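Local coordinates for mandelate racemase/muconate lactonizing enzyme family protein (Roseovarius sp. TM1035, PDB 3T9P), which is probably an enolase-superfamily isomerase related to mandelate racemase and muconate lactonizing enzyme, though its substrate and exact reaction are not established, at residues A78-I88 / M104-R115; Q258-Q266 / Y283-V293. All coordinates share one frame; numbering follows the deposited sequence.

Contact 1: residues A78-I88 / M104-R115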
loop_
_atom_site.group_PDB
_atom_site.type_symbol
_atom_site.label_atom_id
_atom_site.label_comp_id
_atom_site.label_asym_id
_atom_site.label_seq_id
_atom_site.Cartn_x
_atom_site.Cartn_y
_atom_site.Cartn_z
ATOM N N ALA A 78 23.224 -9.746 -8.805
ATOM C CA ALA A 78 22.311 -9.697 -9.977
ATOM C C ALA A 78 21.690 -11.020 -10.324
ATOM O O ALA A 78 20.642 -11.016 -11.035
ATOM C CB ALA A 78 22.912 -8.998 -11.220
ATOM N N LEU A 79 22.207 -12.133 -9.734
ATOM C CA LEU A 79 21.729 -13.456 -10.142
ATOM C C LEU A 79 20.941 -14.211 -9.084
ATOM O O LEU A 79 20.448 -15.319 -9.327
ATOM C CB LEU A 79 22.954 -14.338 -10.597
ATOM C CG LEU A 79 23.701 -13.767 -11.844
ATOM C CD1 LEU A 79 24.897 -14.713 -12.046
ATOM C CD2 LEU A 79 22.769 -13.758 -13.029
ATOM N N ASP A 80 20.873 -13.670 -7.884
ATOM C CA ASP A 80 20.191 -14.406 -6.821
ATOM C C ASP A 80 19.642 -13.279 -5.982
ATOM O O ASP A 80 20.374 -12.661 -5.163
ATOM C CB ASP A 80 21.134 -15.282 -6.025
ATOM C CG ASP A 80 20.387 -16.042 -4.899
ATOM O OD1 ASP A 80 19.160 -16.148 -4.967
ATOM O OD2 ASP A 80 20.985 -16.471 -3.919
ATOM N N PHE A 81 18.406 -12.873 -6.305
ATOM C CA PHE A 81 17.951 -11.536 -5.764
ATOM C C PHE A 81 16.650 -11.616 -4.958
ATOM O O PHE A 81 16.098 -10.590 -4.565
ATOM C CB PHE A 81 17.834 -10.540 -6.950
ATOM C CG PHE A 81 16.769 -10.902 -7.972
ATOM C CD1 PHE A 81 15.432 -10.422 -7.809
ATOM C CD2 PHE A 81 17.075 -11.672 -9.132
ATOM C CE1 PHE A 81 14.470 -10.691 -8.722
ATOM C CE2 PHE A 81 16.099 -11.938 -10.095
ATOM C CZ PHE A 81 14.762 -11.451 -9.902
ATOM N N ALA A 82 16.101 -12.819 -4.770
ATOM C CA ALA A 82 14.848 -12.892 -3.968
ATOM C C ALA A 82 15.023 -12.212 -2.564
ATOM O O ALA A 82 14.180 -11.379 -2.111
ATOM C CB ALA A 82 14.326 -14.329 -3.879
ATOM N N ASP A 83 16.159 -12.463 -1.907
ATOM C CA ASP A 83 16.392 -11.848 -0.603
ATOM C C ASP A 83 16.524 -10.296 -0.652
ATOM O O ASP A 83 16.090 -9.555 0.292
ATOM C CB ASP A 83 17.625 -12.489 0.127
ATOM C CG ASP A 83 17.800 -11.872 1.555
ATOM O OD1 ASP A 83 16.821 -12.028 2.389
ATOM O OD2 ASP A 83 18.780 -11.170 1.803
ATOM N N THR A 84 17.120 -9.786 -1.762
ATOM C CA THR A 84 17.247 -8.355 -1.970
ATOM C C THR A 84 15.862 -7.642 -1.994
ATOM O O THR A 84 15.709 -6.531 -1.478
ATOM C CB THR A 84 17.904 -8.054 -3.325
ATOM O OG1 THR A 84 19.194 -8.714 -3.413
ATOM C CG2 THR A 84 18.068 -6.570 -3.476
ATOM N N LEU A 85 14.864 -8.284 -2.598
ATOM C CA LEU A 85 13.517 -7.669 -2.692
ATOM C C LEU A 85 12.900 -7.612 -1.284
ATOM O O LEU A 85 12.327 -6.566 -0.909
ATOM C CB LEU A 85 12.628 -8.498 -3.626
ATOM C CG LEU A 85 13.137 -8.762 -5.049
ATOM C CD1 LEU A 85 11.981 -9.521 -5.749
ATOM C CD2 LEU A 85 13.362 -7.528 -5.872
ATOM N N ASP A 86 13.122 -8.650 -0.477
ATOM C CA ASP A 86 12.764 -8.609 0.993
ATOM C C ASP A 86 13.503 -7.498 1.730
ATOM O O ASP A 86 12.864 -6.782 2.467
ATOM C CB ASP A 86 12.986 -9.921 1.748
ATOM C CG ASP A 86 12.179 -11.085 1.161
ATOM O OD1 ASP A 86 10.979 -10.885 0.928
ATOM O OD2 ASP A 86 12.712 -12.196 0.967
ATOM N N LEU A 87 14.814 -7.332 1.503
ATOM C CA LEU A 87 15.594 -6.255 2.086
ATOM C C LEU A 87 15.106 -4.902 1.674
ATOM O O LEU A 87 15.069 -3.960 2.509
ATOM C CB LEU A 87 17.093 -6.348 1.783
ATOM C CG LEU A 87 17.710 -7.550 2.551
ATOM C CD1 LEU A 87 19.096 -7.844 1.991
ATOM C CD2 LEU A 87 17.905 -7.263 4.041
ATOM N N ILE A 88 14.738 -4.769 0.413
ATOM C CA ILE A 88 14.167 -3.476 -0.022
ATOM C C ILE A 88 12.951 -3.114 0.843
ATOM O O ILE A 88 12.825 -2.004 1.368
ATOM C CB ILE A 88 13.784 -3.549 -1.512
ATOM C CG1 ILE A 88 15.147 -3.465 -2.291
ATOM C CG2 ILE A 88 12.753 -2.380 -1.875
ATOM C CD1 ILE A 88 14.984 -3.999 -3.756
ATOM N N MET A 104 8.978 -2.004 -7.717
ATOM C CA MET A 104 9.795 -3.267 -7.492
ATOM C C MET A 104 9.700 -4.208 -8.676
ATOM O O MET A 104 10.668 -4.878 -9.013
ATOM C CB MET A 104 9.331 -3.958 -6.200
ATOM C CG MET A 104 10.099 -5.247 -5.884
ATOM S SD MET A 104 9.613 -5.844 -4.192
ATOM C CE MET A 104 10.599 -4.637 -3.289
ATOM N N THR A 105 8.533 -4.281 -9.295
ATOM C CA THR A 105 8.333 -5.128 -10.462
ATOM C C THR A 105 9.374 -4.807 -11.554
ATOM O O THR A 105 9.781 -5.727 -12.240
ATOM C CB THR A 105 6.898 -4.960 -11.037
ATOM O OG1 THR A 105 5.974 -5.373 -10.025
ATOM C CG2 THR A 105 6.677 -5.682 -12.333
ATOM N N GLY A 106 9.714 -3.537 -11.731
ATOM C CA GLY A 106 10.624 -3.111 -12.811
ATOM C C GLY A 106 12.020 -3.712 -12.541
ATOM O O GLY A 106 12.698 -4.224 -13.468
ATOM N N LEU A 107 12.434 -3.689 -11.281
ATOM C CA LEU A 107 13.693 -4.383 -10.880
ATOM C C LEU A 107 13.636 -5.922 -11.097
ATOM O O LEU A 107 14.508 -6.510 -11.728
ATOM C CB LEU A 107 14.087 -4.099 -9.406
ATOM C CG LEU A 107 15.391 -4.832 -8.852
ATOM C CD1 LEU A 107 16.724 -4.254 -9.455
ATOM C CD2 LEU A 107 15.491 -4.504 -7.389
ATOM N N ASP A 108 12.616 -6.585 -10.559
ATOM C CA ASP A 108 12.519 -8.036 -10.702
ATOM C C ASP A 108 12.479 -8.467 -12.172
ATOM O O ASP A 108 13.252 -9.394 -12.591
ATOM C CB ASP A 108 11.223 -8.505 -9.959
ATOM C CG ASP A 108 10.885 -9.957 -10.223
ATOM O OD1 ASP A 108 11.095 -10.813 -9.312
ATOM O OD2 ASP A 108 10.372 -10.231 -11.346
ATOM N N THR A 109 11.608 -7.849 -12.957
ATOM C CA THR A 109 11.450 -8.293 -14.379
ATOM C C THR A 109 12.694 -8.028 -15.238
ATOM O O THR A 109 12.998 -8.794 -16.106
ATOM C CB THR A 109 10.200 -7.653 -15.074
ATOM O OG1 THR A 109 10.206 -6.251 -14.816
ATOM C CG2 THR A 109 8.881 -8.228 -14.477
ATOM N N ALA A 110 13.429 -6.947 -14.972
ATOM C CA ALA A 110 14.632 -6.667 -15.747
ATOM C C ALA A 110 15.667 -7.739 -15.399
ATOM O O ALA A 110 16.421 -8.177 -16.237
ATOM C CB ALA A 110 15.184 -5.253 -15.330
ATOM N N LEU A 111 15.738 -8.118 -14.114
ATOM C CA LEU A 111 16.743 -9.117 -13.724
ATOM C C LEU A 111 16.438 -10.520 -14.281
ATOM O O LEU A 111 17.369 -11.280 -14.602
ATOM C CB LEU A 111 16.899 -9.142 -12.203
ATOM C CG LEU A 111 17.546 -7.900 -11.575
ATOM C CD1 LEU A 111 17.385 -7.987 -10.048
ATOM C CD2 LEU A 111 19.048 -7.765 -11.953
ATOM N N TRP A 112 15.165 -10.931 -14.329
ATOM C CA TRP A 112 14.867 -12.232 -15.002
ATOM C C TRP A 112 15.296 -12.175 -16.473
ATOM O O TRP A 112 15.787 -13.152 -16.998
ATOM C CB TRP A 112 13.348 -12.592 -14.871
ATOM C CG TRP A 112 12.996 -12.977 -13.437
ATOM C CD1 TRP A 112 12.229 -12.253 -12.510
ATOM C CD2 TRP A 112 13.376 -14.177 -12.804
ATOM N NE1 TRP A 112 12.106 -12.966 -11.350
ATOM C CE2 TRP A 112 12.845 -14.138 -11.478
ATOM C CE3 TRP A 112 14.135 -15.309 -13.226
ATOM C CZ2 TRP A 112 13.056 -15.186 -10.564
ATOM C CZ3 TRP A 112 14.395 -16.339 -12.285
ATOM C CH2 TRP A 112 13.848 -16.266 -10.972
ATOM N N ASP A 113 15.003 -11.085 -17.154
ATOM C CA ASP A 113 15.337 -10.970 -18.589
ATOM C C ASP A 113 16.865 -10.990 -18.741
ATOM O O ASP A 113 17.383 -11.628 -19.629
ATOM C CB ASP A 113 14.820 -9.624 -19.154
ATOM C CG ASP A 113 14.959 -9.543 -20.741
ATOM O OD1 ASP A 113 14.403 -10.465 -21.433
ATOM O OD2 ASP A 113 15.641 -8.539 -21.237
ATOM N N MET A 114 17.549 -10.306 -17.856
ATOM C CA MET A 114 19.020 -10.303 -17.823
ATOM C C MET A 114 19.566 -11.711 -17.704
ATOM O O MET A 114 20.398 -12.138 -18.554
ATOM C CB MET A 114 19.567 -9.332 -16.725
ATOM C CG MET A 114 21.152 -9.146 -16.752
ATOM S SD MET A 114 21.978 -10.601 -16.010
ATOM C CE MET A 114 21.440 -10.422 -14.292
ATOM N N ARG A 115 19.128 -12.458 -16.678
ATOM C CA ARG A 115 19.595 -13.831 -16.466
ATOM C C ARG A 115 19.195 -14.740 -17.620
ATOM O O ARG A 115 19.981 -15.531 -18.069
ATOM C CB ARG A 115 19.021 -14.388 -15.148
ATOM C CG ARG A 115 19.522 -15.780 -14.827
ATOM C CD ARG A 115 19.075 -16.163 -13.442
ATOM N NE ARG A 115 19.334 -17.580 -13.313
ATOM C CZ ARG A 115 18.777 -18.371 -12.414
ATOM N NH1 ARG A 115 17.870 -17.901 -11.553
ATOM N NH2 ARG A 115 19.086 -19.658 -12.420
HETATM O O HOH W 1 18.680 -12.574 -12.333
HETATM O O HOH W 2 17.411 -14.760 -10.953
#
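Phe81 places CG between its own backbone N and carbonyl carbon (chi1 65°), a setting that aromatic side chains rarely adopt inside a helix but can take here, at the N-cap of helix 82-91; it turns the ring onto helix 98-119. Leu111, with CG anti to its carbonyl carbon, slides past in the opposite direction and sets a methyl over the ring face, Leu111 CD1 standing 3.8 Å from the centroid of the Phe81 ring in a CH-pi contact. The rim of the same ring meets Trp112 in a T-shaped pair with planes 66° apart, Phe81 CZ coming 3.4 Å from Trp112 NE1 over the indole face. Farther round that edge, Phe81 CE1 lies 3.4 Å from Asp108 OD1, where the slightly positive rim hydrogens suit a carboxylate oxygen. Trp112 NE1 also makes a weak hydrogen bond of 3.1 Å to Asp108 OD1, but the stronger partners of this carboxylate are backbone N-H groups of helix 287-299, Met287 N at OD2 and His288 N at OD1.

The segments 82-88 and 104-115 run nearly antiparallel, at 168°, within the N-terminal capping domain of the enolase superfamily, and Ala110 and Leu111 rest on Val41 in the antiparallel sheet. Toward Ile88 and Met104 the packing becomes aliphatic. Leu85 CD2 touches both Met104 and Leu107, while Ile88 and Met104 meet tip to tip, Ile88 CG2 and Met104 CE a tight 3.4 Å apart; the flexible thioether, bent at its last torsion, can fit such a narrow place. Where the incoming loop passes Met114, small Ala78 accepts its methyl, with Ala78 CB 3.7 Å from Met114 CE. A water donates to both Ala78 O, at 2.8 Å, and Leu111 O, joining loop and helix backbones. A second water accepts from Arg115 NH1, whose guanidinium also pairs with Glu119.

Contact 2: residues Q258-Q266 / Y283-V293. With FMT (formic acid), chain E.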
loop_
_atom_site.group_PDB
_atom_site.type_symbol
_atom_site.label_atom_id
_atom_site.label_comp_id
_atom_site.label_asym_id
_atom_site.label_seq_id
_atom_site.Cartn_x
_atom_site.Cartn_y
_atom_site.Cartn_z
ATOM N N GLN A 258 -5.936 -6.829 -6.956
ATOM C CA GLN A 258 -5.376 -5.681 -6.257
ATOM C C GLN A 258 -4.662 -6.069 -4.943
ATOM O O GLN A 258 -4.247 -5.186 -4.177
ATOM C CB GLN A 258 -6.481 -4.704 -5.892
ATOM C CG GLN A 258 -7.091 -3.962 -7.118
ATOM C CD GLN A 258 -8.269 -4.637 -7.766
ATOM O OE1 GLN A 258 -8.893 -5.577 -7.232
ATOM N NE2 GLN A 258 -8.582 -4.182 -8.935
ATOM N N ASP A 259 -4.536 -7.373 -4.672
ATOM C CA ASP A 259 -3.856 -7.761 -3.437
ATOM C C ASP A 259 -2.373 -7.798 -3.670
ATOM O O ASP A 259 -1.969 -8.523 -4.553
ATOM C CB ASP A 259 -4.375 -9.161 -3.020
ATOM C CG ASP A 259 -5.727 -9.037 -2.332
ATOM O OD1 ASP A 259 -6.791 -8.917 -2.994
ATOM O OD2 ASP A 259 -5.704 -8.952 -1.085
ATOM N N CYS A 260 -1.570 -6.997 -2.939
ATOM C CA CYS A 260 -0.158 -6.956 -3.261
ATOM C C CYS A 260 0.811 -7.301 -2.087
ATOM O O CYS A 260 2.041 -7.388 -2.285
ATOM C CB CYS A 260 0.248 -5.599 -3.853
ATOM S SG CYS A 260 0.043 -4.227 -2.732
ATOM N N GLU A 261 0.277 -7.484 -0.891
ATOM C CA GLU A 261 1.078 -7.814 0.293
ATOM C C GLU A 261 0.635 -9.205 0.786
ATOM O O GLU A 261 -0.566 -9.516 0.785
ATOM C CB GLU A 261 0.727 -6.852 1.453
ATOM C CG GLU A 261 1.099 -5.358 1.123
ATOM C CD GLU A 261 2.632 -5.235 0.788
ATOM O OE1 GLU A 261 3.511 -5.945 1.378
ATOM O OE2 GLU A 261 2.988 -4.356 -0.024
ATOM N N TYR A 262 1.584 -10.026 1.213
ATOM C CA TYR A 262 1.308 -11.382 1.687
ATOM C C TYR A 262 0.238 -11.452 2.835
ATOM O O TYR A 262 -0.635 -12.344 2.892
ATOM C CB TYR A 262 2.619 -12.060 2.077
ATOM C CG TYR A 262 3.672 -12.166 0.972
ATOM C CD1 TYR A 262 3.323 -12.379 -0.381
ATOM C CD2 TYR A 262 5.017 -12.100 1.297
ATOM C CE1 TYR A 262 4.324 -12.463 -1.344
ATOM C CE2 TYR A 262 6.008 -12.326 0.404
ATOM C CZ TYR A 262 5.632 -12.459 -0.944
ATOM O OH TYR A 262 6.585 -12.578 -1.854
ATOM N N SER A 263 0.229 -10.453 3.696
ATOM C CA SER A 263 -0.712 -10.460 4.810
ATOM C C SER A 263 -2.107 -10.437 4.261
ATOM O O SER A 263 -2.940 -11.053 4.843
ATOM C CB SER A 263 -0.486 -9.283 5.800
ATOM O OG SER A 263 -0.706 -8.071 5.145
ATOM N N SER A 264 -2.401 -9.680 3.196
ATOM C CA SER A 264 -3.787 -9.708 2.689
ATOM C C SER A 264 -4.151 -11.020 1.896
ATOM O O SER A 264 -5.334 -11.485 1.948
ATOM C CB SER A 264 -4.235 -8.396 1.950
ATOM O OG SER A 264 -3.788 -8.500 0.615
ATOM N N TRP A 265 -3.182 -11.613 1.211
ATOM C CA TRP A 265 -3.357 -12.916 0.560
ATOM C C TRP A 265 -3.693 -13.972 1.626
ATOM O O TRP A 265 -4.540 -14.854 1.407
ATOM C CB TRP A 265 -2.103 -13.327 -0.200
ATOM C CG TRP A 265 -2.074 -12.625 -1.533
ATOM C CD1 TRP A 265 -1.354 -11.533 -1.846
ATOM C CD2 TRP A 265 -2.895 -12.938 -2.694
ATOM N NE1 TRP A 265 -1.557 -11.197 -3.224
ATOM C CE2 TRP A 265 -2.552 -12.006 -3.720
ATOM C CE3 TRP A 265 -3.873 -13.924 -2.958
ATOM C CZ2 TRP A 265 -3.120 -12.055 -5.020
ATOM C CZ3 TRP A 265 -4.490 -13.963 -4.220
ATOM C CH2 TRP A 265 -4.140 -12.984 -5.243
ATOM N N GLN A 266 -3.002 -13.860 2.751
ATOM C CA GLN A 266 -3.205 -14.718 3.921
ATOM C C GLN A 266 -4.595 -14.636 4.493
ATOM O O GLN A 266 -5.265 -15.668 4.681
ATOM C CB GLN A 266 -2.137 -14.388 5.024
ATOM C CG GLN A 266 -0.938 -15.372 4.976
ATOM C CD GLN A 266 -1.378 -16.855 5.122
ATOM O OE1 GLN A 266 -2.354 -17.133 5.802
ATOM N NE2 GLN A 266 -0.705 -17.788 4.411
ATOM N N TYR A 283 1.387 -5.657 -10.269
ATOM C CA TYR A 283 0.966 -5.065 -8.988
ATOM C C TYR A 283 1.603 -5.772 -7.790
ATOM O O TYR A 283 1.636 -5.244 -6.658
ATOM C CB TYR A 283 -0.573 -5.150 -8.831
ATOM C CG TYR A 283 -1.364 -4.392 -9.832
ATOM C CD1 TYR A 283 -0.920 -3.166 -10.314
ATOM C CD2 TYR A 283 -2.642 -4.863 -10.243
ATOM C CE1 TYR A 283 -1.709 -2.397 -11.244
ATOM C CE2 TYR A 283 -3.440 -4.133 -11.111
ATOM C CZ TYR A 283 -2.954 -2.899 -11.609
ATOM O OH TYR A 283 -3.734 -2.203 -12.466
ATOM N N MET A 284 2.002 -7.010 -8.005
ATOM C CA MET A 284 2.554 -7.836 -6.889
ATOM C C MET A 284 4.016 -7.448 -6.542
ATOM O O MET A 284 4.516 -7.760 -5.441
ATOM C CB MET A 284 2.707 -9.291 -7.394
ATOM C CG MET A 284 1.456 -10.121 -7.063
ATOM S SD MET A 284 0.923 -10.081 -5.328
ATOM C CE MET A 284 2.401 -10.545 -4.471
ATOM N N GLY A 285 4.734 -6.850 -7.500
ATOM C CA GLY A 285 6.168 -6.636 -7.250
ATOM C C GLY A 285 7.076 -7.567 -8.039
ATOM O O GLY A 285 8.274 -7.622 -7.766
ATOM N N GLY A 286 6.510 -8.426 -8.915
ATOM C CA GLY A 286 7.334 -9.110 -9.943
ATOM C C GLY A 286 7.193 -10.629 -9.782
ATOM O O GLY A 286 6.273 -11.107 -9.116
ATOM N N MET A 287 8.078 -11.389 -10.427
ATOM C CA MET A 287 7.873 -12.865 -10.521
ATOM C C MET A 287 8.110 -13.589 -9.177
ATOM O O MET A 287 7.360 -14.494 -8.807
ATOM C CB MET A 287 8.815 -13.433 -11.604
ATOM C CG MET A 287 8.586 -12.704 -12.970
ATOM S SD MET A 287 6.984 -13.188 -13.796
ATOM C CE MET A 287 7.299 -14.842 -14.324
ATOM N N HIS A 288 9.164 -13.226 -8.471
ATOM C CA HIS A 288 9.440 -13.921 -7.196
ATOM C C HIS A 288 8.230 -13.768 -6.306
ATOM O O HIS A 288 7.811 -14.715 -5.691
ATOM C CB HIS A 288 10.676 -13.288 -6.484
ATOM C CG HIS A 288 11.995 -13.858 -6.929
ATOM N ND1 HIS A 288 12.289 -15.205 -6.842
ATOM C CD2 HIS A 288 13.119 -13.255 -7.382
ATOM C CE1 HIS A 288 13.519 -15.415 -7.311
ATOM N NE2 HIS A 288 14.057 -14.240 -7.620
ATOM N N ARG A 289 7.682 -12.553 -6.187
ATOM C CA ARG A 289 6.572 -12.346 -5.280
ATOM C C ARG A 289 5.317 -13.033 -5.780
ATOM O O ARG A 289 4.604 -13.611 -4.962
ATOM C CB ARG A 289 6.349 -10.863 -5.018
ATOM C CG ARG A 289 7.520 -10.242 -4.189
ATOM C CD ARG A 289 7.212 -8.705 -3.871
ATOM N NE ARG A 289 5.898 -8.455 -3.206
ATOM C CZ ARG A 289 5.647 -8.719 -1.939
ATOM N NH1 ARG A 289 6.665 -9.214 -1.157
ATOM N NH2 ARG A 289 4.440 -8.462 -1.409
ATOM N N THR A 290 5.093 -13.044 -7.102
ATOM C CA THR A 290 3.895 -13.742 -7.607
ATOM C C THR A 290 3.993 -15.298 -7.321
ATOM O O THR A 290 3.018 -15.939 -6.909
ATOM C CB THR A 290 3.727 -13.444 -9.126
ATOM O OG1 THR A 290 3.601 -12.024 -9.214
ATOM C CG2 THR A 290 2.400 -14.083 -9.688
ATOM N N LEU A 291 5.179 -15.845 -7.570
ATOM C CA LEU A 291 5.493 -17.253 -7.246
ATOM C C LEU A 291 5.191 -17.604 -5.790
ATOM O O LEU A 291 4.644 -18.673 -5.522
ATOM C CB LEU A 291 6.983 -17.537 -7.563
ATOM C CG LEU A 291 7.255 -17.683 -9.066
ATOM C CD1 LEU A 291 8.826 -17.711 -9.260
ATOM C CD2 LEU A 291 6.505 -18.982 -9.633
ATOM N N GLN A 292 5.462 -16.691 -4.854
ATOM C CA GLN A 292 5.136 -16.856 -3.443
ATOM C C GLN A 292 3.598 -16.982 -3.247
ATOM O O GLN A 292 3.125 -17.970 -2.600
ATOM C CB GLN A 292 5.784 -15.734 -2.596
ATOM C CG GLN A 292 5.469 -15.791 -1.074
ATOM C CD GLN A 292 5.985 -17.090 -0.340
ATOM O OE1 GLN A 292 7.095 -17.603 -0.616
ATOM N NE2 GLN A 292 5.131 -17.635 0.569
ATOM N N VAL A 293 2.822 -16.126 -3.934
ATOM C CA VAL A 293 1.389 -16.277 -3.940
ATOM C C VAL A 293 0.941 -17.619 -4.556
ATOM O O VAL A 293 0.033 -18.243 -4.007
ATOM C CB VAL A 293 0.672 -15.058 -4.593
ATOM C CG1 VAL A 293 -0.864 -15.336 -4.687
ATOM C CG2 VAL A 293 1.026 -13.756 -3.771
HETATM C C FMT E . -6.000 -3.108 -14.722
HETATM O O1 FMT E . -6.862 -2.252 -15.133
HETATM O O2 FMT E . -5.822 -3.403 -13.530
#
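Arg289 and Tyr262 meet face to face, the guanidinium lying over the phenol ring with planes 27° apart and Arg289 CZ 4.2 Å from the ring centroid of Tyr262, a cation-pi stack. They join two successive outer helices of the modified TIM barrel that forms the C-terminal domain of the enolase superfamily, helices 262-270 and 287-299, whose short segments run parallel to within 20°. On the opposite face of Tyr262 rests the aliphatic part of Gln292, its CG 3.7 Å from the ring centroid. With Met284 and Val293 completing the hole, the tyrosine is a knob into it. Next to it, Val293 presses CG1 over the centre of the Trp265 six-membered ring, 3.6 Å from Val293 CG1 to that centroid, and Met284 SD weakly accepts from Trp265 NE1.

Arginine suits its site because its planar N-H groups can serve two backbone carbonyls at once. A bend at chi3 (54°) brings Arg289 NE to Met284 O at 2.7 Å, almost in line with the C=O bond, while Arg289 NH2 donates to Cys260 O at 2.8 Å in the carbonyl plane. A leucine in its place would probably leave the Met284 and Cys260 carbonyls without these donors and the Tyr262 face without its cationic partner.

Farther out, charge alone holds Glu261 OE1 to Arg289 NH2, a long salt bridge of 3.9 Å with the oxygen well out of the guanidinium plane; the carboxylate's stronger partner is Arg101, at OE2. Gly285 has positive phi, and a side chain there would strike Arg289 CD. Two residues before it, Tyr283 OH donates to O2 of a formic acid molecule, probably from the crystallisation liquor, at 2.6 Å.

Followed from the N terminus, the chain closes contact 1 first: after helix 82-91 it turns back, so that helix 98-119 packs against that helix, inside the N-terminal capping domain. Much later, in the barrel domain, contact 2 closes a second loop when helix 287-299 comes alongside helix 262-270 after passing strand 276-277. The loops follow in series, neither nested nor crossed, yet their centres lie about 14 Å apart and they touch. Asp108 bridges them, its carboxylate probably accepting from Met287 N and His288 N at the start of helix 287-299, and the His288 ring packs edge-to-face with Phe81. Capping domain and barrel are thereby tied together, and both contacts also reach the second subunit.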